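2-hydroxychromene-2-carboxylate isomerase (Pseudomonas putida, PDB 2IMF) catalyses the reversible, glutathione-dependent isomerisation of 2-hydroxychromene-2-carboxylate to trans-o-hydroxybenzylidenepyruvate in naphthalene breakdown, as a kappa-class glutathione transferase. Local coordinates at the interface of chains A and B. Numbering follows the deposited sequence. Chains: chain A/B, 2-hydroxychromene-2-carboxylate isomerase.

Contact 1 and contact 2 are neighbouring stretches of one two-fold symmetric interface, with C-alpha centres about 15 Å apart, each repeated with the chains exchanged. They share A:Phe166, which touches B:Tyr62 in contact 1 and B:Lys59 in contact 2; both partners lie on helix 57-74 of chain B. Contact 1 sets that helix against strand 176-179, while contact 2 joins its start and the loop before it to the end of helix 39-46 and its following loop. Their centres lie about 14 and 16 Å from the active-site A:Ser11. A:Phe166, A:Trp179 and A:Asn48 also line the glutathione pocket, so dimer contacts probably help shape it.

Contact 1: the interface of chains A and B. Residues chain A 166, 176-179, 183; chain B 62, 69.
Strand 176-179 of chain A runs extended past helix 57-74 of chain B, presenting the A:Met177 carbonyl to B:Arg69 and the A:Trp179 N-H to B:Tyr62. The strand belongs to the DsbA-like thioredoxin domain of this kappa-class glutathione transferase, and A:Trp179 itself binds glutathione. B:Tyr62 leaves its helix with CG anti to the backbone N (chi1 166°) and turns one side of its ring toward three side chains of chain A. The CE2-CZ edge of A:Phe166 comes from that side at the CG-CD2 rim, CZ 3.6 Å from CD2 of B:Tyr62, with the two side chains crossing nearly at right angles. The A:Met177 methyl CE and A:Trp179 CB lie on the same side of the tyrosine plane, near its rim. At the tip, the backbone N of A:Trp179 donates to the phenol OH of B:Tyr62 at 3.0 Å, nearly straight and from that side of the ring. Water 1, in the plane of the ring, lies 2.6 Å from the same B:Tyr62 OH and makes a longer link to A:Trp179 O. A phenylalanine in place of B:Tyr62 would probably leave the A:Trp179 N-H and water 1 without their hydroxyl partner. Behind this, CE1 of A:Phe166 stands 3.4 Å above the centre of the A:Trp179 ring, a second-shell contact within chain A that probably helps place both groups.

B:Arg69, extended from CG to NE, brings its guanidinium edge-on to the strand: NH1 donates to A:Met177 O at 2.8 Å (159° at H), nearly in the guanidinium plane, while NH2 adds a weak bond to the same oxygen. One face of the guanidinium lies against NE1 of the A:Trp178 indole, the two planes 29° apart. Beyond it, NH2 of B:Arg69 forms a loose 3.8 Å salt bridge with OE2 of A:Glu176. Water 2 bridges that carboxylate oxygen to NE and NH2 of B:Arg69.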
ATOM      1  N   PHE A 166       1.259  -8.616  10.585  1.00 13.46           N
ATOM      2  CA  PHE A 166      -0.213  -8.602  10.367  1.00 14.69           C
ATOM      3  C   PHE A 166      -0.600  -8.944   8.906  1.00 13.86           C
ATOM      4  O   PHE A 166      -1.787  -9.102   8.615  1.00 15.08           O
ATOM      5  CB  PHE A 166      -0.790  -7.219  10.748  1.00 14.45           C
ATOM      6  CG  PHE A 166      -0.191  -6.102   9.917  1.00 15.02           C
ATOM      7  CD1 PHE A 166      -0.688  -5.841   8.610  1.00 13.85           C
ATOM      8  CD2 PHE A 166       0.908  -5.343  10.408  1.00 14.19           C
ATOM      9  CE1 PHE A 166      -0.071  -4.911   7.806  1.00 14.14           C
ATOM     10  CE2 PHE A 166       1.496  -4.405   9.582  1.00 13.85           C
ATOM     11  CZ  PHE A 166       0.980  -4.154   8.286  1.00 13.77           C
ATOM     12  N   GLU A 176      13.639  -3.269  12.228  1.00 17.53           N
ATOM     13  CA  GLU A 176      12.719  -2.539  11.280  1.00 15.40           C
ATOM     14  C   GLU A 176      11.996  -3.595  10.508  1.00 15.89           C
ATOM     15  O   GLU A 176      12.545  -4.592   9.994  1.00 16.01           O
ATOM     16  CB  GLU A 176      13.484  -1.702  10.289  1.00 17.02           C
ATOM     17  CG  GLU A 176      13.972  -0.410  10.981  1.00 18.76           C
ATOM     18  CD  GLU A 176      14.718   0.475  10.043  1.00 23.50           C
ATOM     19  OE1 GLU A 176      15.745   0.117   9.486  1.00 25.11           O
ATOM     20  OE2 GLU A 176      14.233   1.618   9.847  1.00 28.94           O
ATOM     21  N   MET A 177      10.723  -3.295  10.406  1.00 15.13           N
ATOM     22  CA  MET A 177       9.678  -4.141   9.711  1.00 13.99           C
ATOM     23  C   MET A 177       9.078  -3.307   8.612  1.00 13.13           C
ATOM     24  O   MET A 177       8.703  -2.128   8.844  1.00 13.16           O
ATOM     25  CB  MET A 177       8.538  -4.548  10.645  1.00 12.96           C
ATOM     26  CG  MET A 177       7.658  -5.698  10.030  1.00 16.73           C
ATOM     27  SD  MET A 177       6.306  -6.248  10.971  0.80 12.83           S
ATOM     28  CE  MET A 177       5.153  -5.000  10.471  1.00 17.62           C
ATOM     29  N   TRP A 178       9.018  -3.859   7.389  1.00 12.58           N
ATOM     30  CA  TRP A 178       8.260  -3.262   6.261  1.00 12.76           C
ATOM     31  C   TRP A 178       7.254  -4.260   5.770  1.00 12.95           C
ATOM     32  O   TRP A 178       7.562  -5.432   5.616  1.00 12.76           O
ATOM     33  CB  TRP A 178       9.203  -2.846   5.142  1.00 13.12           C
ATOM     34  CG  TRP A 178      10.301  -1.824   5.485  1.00 13.58           C
ATOM     35  CD1 TRP A 178      10.170  -0.503   5.520  1.00 14.54           C
ATOM     36  CD2 TRP A 178      11.604  -2.143   6.001  1.00 17.38           C
ATOM     37  NE1 TRP A 178      11.383   0.095   5.947  1.00 16.19           N
ATOM     38  CE2 TRP A 178      12.255  -0.919   6.234  1.00 15.59           C
ATOM     39  CE3 TRP A 178      12.272  -3.336   6.242  1.00 15.23           C
ATOM     40  CZ2 TRP A 178      13.562  -0.833   6.726  1.00 15.95           C
ATOM     41  CZ3 TRP A 178      13.617  -3.245   6.721  1.00 18.18           C
ATOM     42  CH2 TRP A 178      14.233  -2.008   6.922  1.00 19.12           C
ATOM     43  N   TRP A 179       6.103  -3.717   5.401  1.00 12.02           N
ATOM     44  CA  TRP A 179       5.058  -4.548   4.827  1.00 12.53           C
ATOM     45  C   TRP A 179       4.773  -4.070   3.428  1.00 11.72           C
ATOM     46  O   TRP A 179       4.517  -2.874   3.223  1.00 12.16           O
ATOM     47  CB  TRP A 179       3.801  -4.428   5.639  1.00 12.90           C
ATOM     48  CG  TRP A 179       2.569  -5.022   4.996  1.00 11.87           C
ATOM     49  CD1 TRP A 179       2.333  -6.308   4.662  1.00 13.93           C
ATOM     50  CD2 TRP A 179       1.366  -4.291   4.706  1.00 13.55           C
ATOM     51  NE1 TRP A 179       1.042  -6.431   4.151  1.00 12.25           N
ATOM     52  CE2 TRP A 179       0.422  -5.214   4.212  1.00 13.88           C
ATOM     53  CE3 TRP A 179       0.963  -2.974   4.924  1.00 14.87           C
ATOM     54  CZ2 TRP A 179      -0.890  -4.841   3.866  1.00 13.38           C
ATOM     55  CZ3 TRP A 179      -0.352  -2.584   4.554  1.00 16.16           C
ATOM     56  CH2 TRP A 179      -1.250  -3.522   4.040  1.00 16.39           C
ATOM     57  N   ARG A 183       7.386  -1.547  -0.356  1.00 12.63           N
ATOM     58  CA  ARG A 183       8.301  -0.959   0.643  1.00 11.68           C
ATOM     59  C   ARG A 183       9.694  -1.585   0.539  1.00 13.37           C
ATOM     60  O   ARG A 183      10.559  -1.301   1.373  1.00 13.78           O
ATOM     61  CB  ARG A 183       7.706  -1.150   2.032  1.00 12.87           C
ATOM     62  CG  ARG A 183       6.475  -0.288   2.245  1.00 12.14           C
ATOM     63  CD  ARG A 183       6.687   1.212   2.117  1.00 12.51           C
ATOM     64  NE  ARG A 183       5.462   1.987   2.450  1.00 11.68           N
ATOM     65  CZ  ARG A 183       4.456   2.125   1.583  1.00 11.42           C
ATOM     66  NH1 ARG A 183       4.598   1.718   0.321  1.00 11.39           N
ATOM     67  NH2 ARG A 183       3.396   2.788   2.003  1.00 11.72           N
TER
ATOM     68  N   TYR B  62       2.118  -0.090  13.047  1.00 14.20           N
ATOM     69  CA  TYR B  62       3.030  -0.097  11.890  1.00 13.58           C
ATOM     70  C   TYR B  62       2.749   1.087  10.923  1.00 11.20           C
ATOM     71  O   TYR B  62       3.717   1.678  10.409  1.00 12.41           O
ATOM     72  CB  TYR B  62       2.824  -1.427  11.105  1.00 13.98           C
ATOM     73  CG  TYR B  62       3.464  -1.361   9.731  1.00 13.83           C
ATOM     74  CD1 TYR B  62       4.852  -1.474   9.556  1.00 13.71           C
ATOM     75  CD2 TYR B  62       2.694  -1.019   8.592  1.00 13.68           C
ATOM     76  CE1 TYR B  62       5.423  -1.393   8.297  1.00 11.66           C
ATOM     77  CE2 TYR B  62       3.302  -0.885   7.364  1.00 13.49           C
ATOM     78  CZ  TYR B  62       4.620  -1.115   7.232  1.00 11.46           C
ATOM     79  OH  TYR B  62       5.217  -0.943   6.019  1.00 13.17           O
ATOM     80  N   ARG B  69       8.231   7.370   8.255  1.00 13.62           N
ATOM     81  CA  ARG B  69       9.276   7.138   7.262  1.00 14.31           C
ATOM     82  C   ARG B  69       9.049   8.017   6.067  1.00 15.84           C
ATOM     83  O   ARG B  69       9.955   8.646   5.530  1.00 15.49           O
ATOM     84  CB  ARG B  69       9.333   5.650   6.849  1.00 13.20           C
ATOM     85  CG  ARG B  69       9.932   4.773   7.903  1.00 14.51           C
ATOM     86  CD  ARG B  69       9.492   3.305   7.624  1.00 13.11           C
ATOM     87  NE  ARG B  69      10.231   2.483   8.583  1.00 15.18           N
ATOM     88  CZ  ARG B  69       9.858   1.250   8.917  1.00 15.62           C
ATOM     89  NH1 ARG B  69       8.850   0.655   8.284  1.00 15.82           N
ATOM     90  NH2 ARG B  69      10.551   0.525   9.786  1.00 17.24           N
TER
HETATM   91  O   HOH W   1       3.511   0.069   4.285  1.00 15.83           O
HETATM   92  O   HOH W   2      12.141   2.760  11.074  1.00 22.37           O

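Contact 2: the interface of chains A and B. Residues chain A 46-48, 50, 166; chain B 51, 56, 59.
One face of the A:Phe166 ring is covered by the aliphatic stem of B:Lys59, whose CG sits 3.9 Å from the ring centroid of A:Phe166 in a CH-pi contact, offset toward the CD1-CE1 rim. CD of the lysine carries on outward across that rim, still above the ring plane, 3.8 Å from CD1 of A:Phe166. The other flat group, the A:Asn48 amide, has a methyl over one face: CD1 of B:Leu56 stands above the amide carbon CG of A:Asn48 at 4.0 Å, and at its oxygen end the amide meets water 3.

The lysine runs out fully extended, CG anti to the backbone N (chi1 -170°), so its methylenes rather than its amine cross the phenylalanine. At the base of that chain, the A:Ile46 methyl CD1 comes within 3.9 Å of CB of B:Lys59 and also touches CB of B:Leu56. This closes an apolar patch where helix 39-46 ends.

Here the chain turns at A:Gly47 with a positive phi of 95°. The second branch of B:Leu56 reaches into this turn: its CD2 lies 3.4 Å from the carbonyl O of A:Gly47, close to the A:Ile46 carbonyl as well. B:Pro51 approaches the A:Gly47 oxygen too, through its ring carbon CG, and its CD packs against A:Gly50.

No direct polar bond joins the two chains in this patch; water 3 makes the connection in a surface that is otherwise carbon packing and carbon-to-carbonyl contact. In chain A it lies 2.6 Å from OD1 of A:Asn48 and 2.7 Å from the backbone N of A:Gly50, tying the side chain to the loop that follows it. Across the interface, water 3 lies 3.2 Å from the carbonyl O of B:Pro51.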
ATOM      1  N   ILE A  46      -5.203 -10.204  14.631  1.00 23.88           N
ATOM      2  CA  ILE A  46      -5.160  -8.791  15.004  1.00 24.39           C
ATOM      3  C   ILE A  46      -6.514  -8.128  14.903  1.00 23.37           C
ATOM      4  O   ILE A  46      -6.619  -6.907  15.071  1.00 24.43           O
ATOM      5  CB  ILE A  46      -4.149  -7.887  14.208  1.00 24.79           C
ATOM      6  CG1 ILE A  46      -4.540  -7.805  12.721  1.00 26.51           C
ATOM      7  CG2 ILE A  46      -2.673  -8.266  14.478  1.00 25.31           C
ATOM      8  CD1 ILE A  46      -4.208  -6.431  12.159  1.00 22.25           C
ATOM      9  N   GLY A  47      -7.525  -8.924  14.595  1.00 21.43           N
ATOM     10  CA  GLY A  47      -8.917  -8.414  14.541  1.00 22.04           C
ATOM     11  C   GLY A  47      -9.372  -8.001  13.147  1.00 20.38           C
ATOM     12  O   GLY A  47     -10.383  -7.333  13.003  1.00 20.15           O
ATOM     13  N   ASN A  48      -8.577  -8.365  12.132  1.00 18.31           N
ATOM     14  CA  ASN A  48      -8.914  -7.943  10.756  1.00 19.16           C
ATOM     15  C   ASN A  48      -9.874  -8.946  10.150  1.00 20.91           C
ATOM     16  O   ASN A  48      -9.473  -9.855   9.420  1.00 21.97           O
ATOM     17  CB  ASN A  48      -7.639  -7.863   9.923  1.00 18.80           C
ATOM     18  CG  ASN A  48      -7.894  -7.221   8.594  1.00 21.99           C
ATOM     19  OD1 ASN A  48      -9.061  -6.909   8.219  1.00 22.37           O
ATOM     20  ND2 ASN A  48      -6.816  -7.030   7.836  1.00 22.30           N
ATOM     21  N   GLY A  50     -13.001  -7.989   8.666  1.00 25.15           N
ATOM     22  CA  GLY A  50     -13.938  -7.477   7.632  1.00 27.78           C
ATOM     23  C   GLY A  50     -13.764  -8.172   6.287  1.00 28.26           C
ATOM     24  O   GLY A  50     -12.878  -9.026   6.146  1.00 28.46           O
ATOM     25  N   PHE A 166       1.259  -8.616  10.585  1.00 13.46           N
ATOM     26  CA  PHE A 166      -0.213  -8.602  10.367  1.00 14.69           C
ATOM     27  C   PHE A 166      -0.600  -8.944   8.906  1.00 13.86           C
ATOM     28  O   PHE A 166      -1.787  -9.102   8.615  1.00 15.08           O
ATOM     29  CB  PHE A 166      -0.790  -7.219  10.748  1.00 14.45           C
ATOM     30  CG  PHE A 166      -0.191  -6.102   9.917  1.00 15.02           C
ATOM     31  CD1 PHE A 166      -0.688  -5.841   8.610  1.00 13.85           C
ATOM     32  CD2 PHE A 166       0.908  -5.343  10.408  1.00 14.19           C
ATOM     33  CE1 PHE A 166      -0.071  -4.911   7.806  1.00 14.14           C
ATOM     34  CE2 PHE A 166       1.496  -4.405   9.582  1.00 13.85           C
ATOM     35  CZ  PHE A 166       0.980  -4.154   8.286  1.00 13.77           C
TER
ATOM     36  N   PRO B  51     -13.665  -3.616  10.123  1.00 27.81           N
ATOM     37  CA  PRO B  51     -12.923  -2.646  10.917  1.00 27.25           C
ATOM     38  C   PRO B  51     -11.881  -1.983  10.020  1.00 26.65           C
ATOM     39  O   PRO B  51     -11.322  -2.675   9.140  1.00 26.18           O
ATOM     40  CB  PRO B  51     -12.245  -3.481  12.021  1.00 26.96           C
ATOM     41  CG  PRO B  51     -12.315  -4.868  11.550  1.00 29.21           C
ATOM     42  CD  PRO B  51     -13.570  -4.972  10.687  1.00 29.37           C
ATOM     43  N   LEU B  56      -7.412  -1.127  14.221  1.00 20.59           N
ATOM     44  CA  LEU B  56      -6.631  -2.371  14.383  1.00 21.06           C
ATOM     45  C   LEU B  56      -5.259  -2.014  14.918  1.00 21.02           C
ATOM     46  O   LEU B  56      -4.394  -1.636  14.151  1.00 19.36           O
ATOM     47  CB  LEU B  56      -6.477  -3.093  13.038  1.00 22.24           C
ATOM     48  CG  LEU B  56      -7.802  -3.479  12.353  1.00 23.65           C
ATOM     49  CD1 LEU B  56      -7.573  -4.040  10.946  1.00 28.18           C
ATOM     50  CD2 LEU B  56      -8.432  -4.510  13.231  1.00 24.71           C
ATOM     51  N   LYS B  59      -1.814  -3.144  13.371  1.00 16.07           N
ATOM     52  CA  LYS B  59      -1.558  -2.547  12.014  1.00 14.60           C
ATOM     53  C   LYS B  59      -1.362  -1.017  12.083  1.00 14.90           C
ATOM     54  O   LYS B  59      -0.480  -0.461  11.407  1.00 15.50           O
ATOM     55  CB  LYS B  59      -2.768  -2.915  11.114  1.00 16.32           C
ATOM     56  CG  LYS B  59      -2.497  -2.559   9.640  1.00 16.26           C
ATOM     57  CD  LYS B  59      -3.463  -3.221   8.698  1.00 15.61           C
ATOM     58  CE  LYS B  59      -3.226  -2.659   7.288  1.00 16.46           C
ATOM     59  NZ  LYS B  59      -4.374  -3.198   6.398  1.00 21.59           N
TER
HETATM   60  O   HOH W   3     -11.313  -5.914   8.909  1.00 29.01           O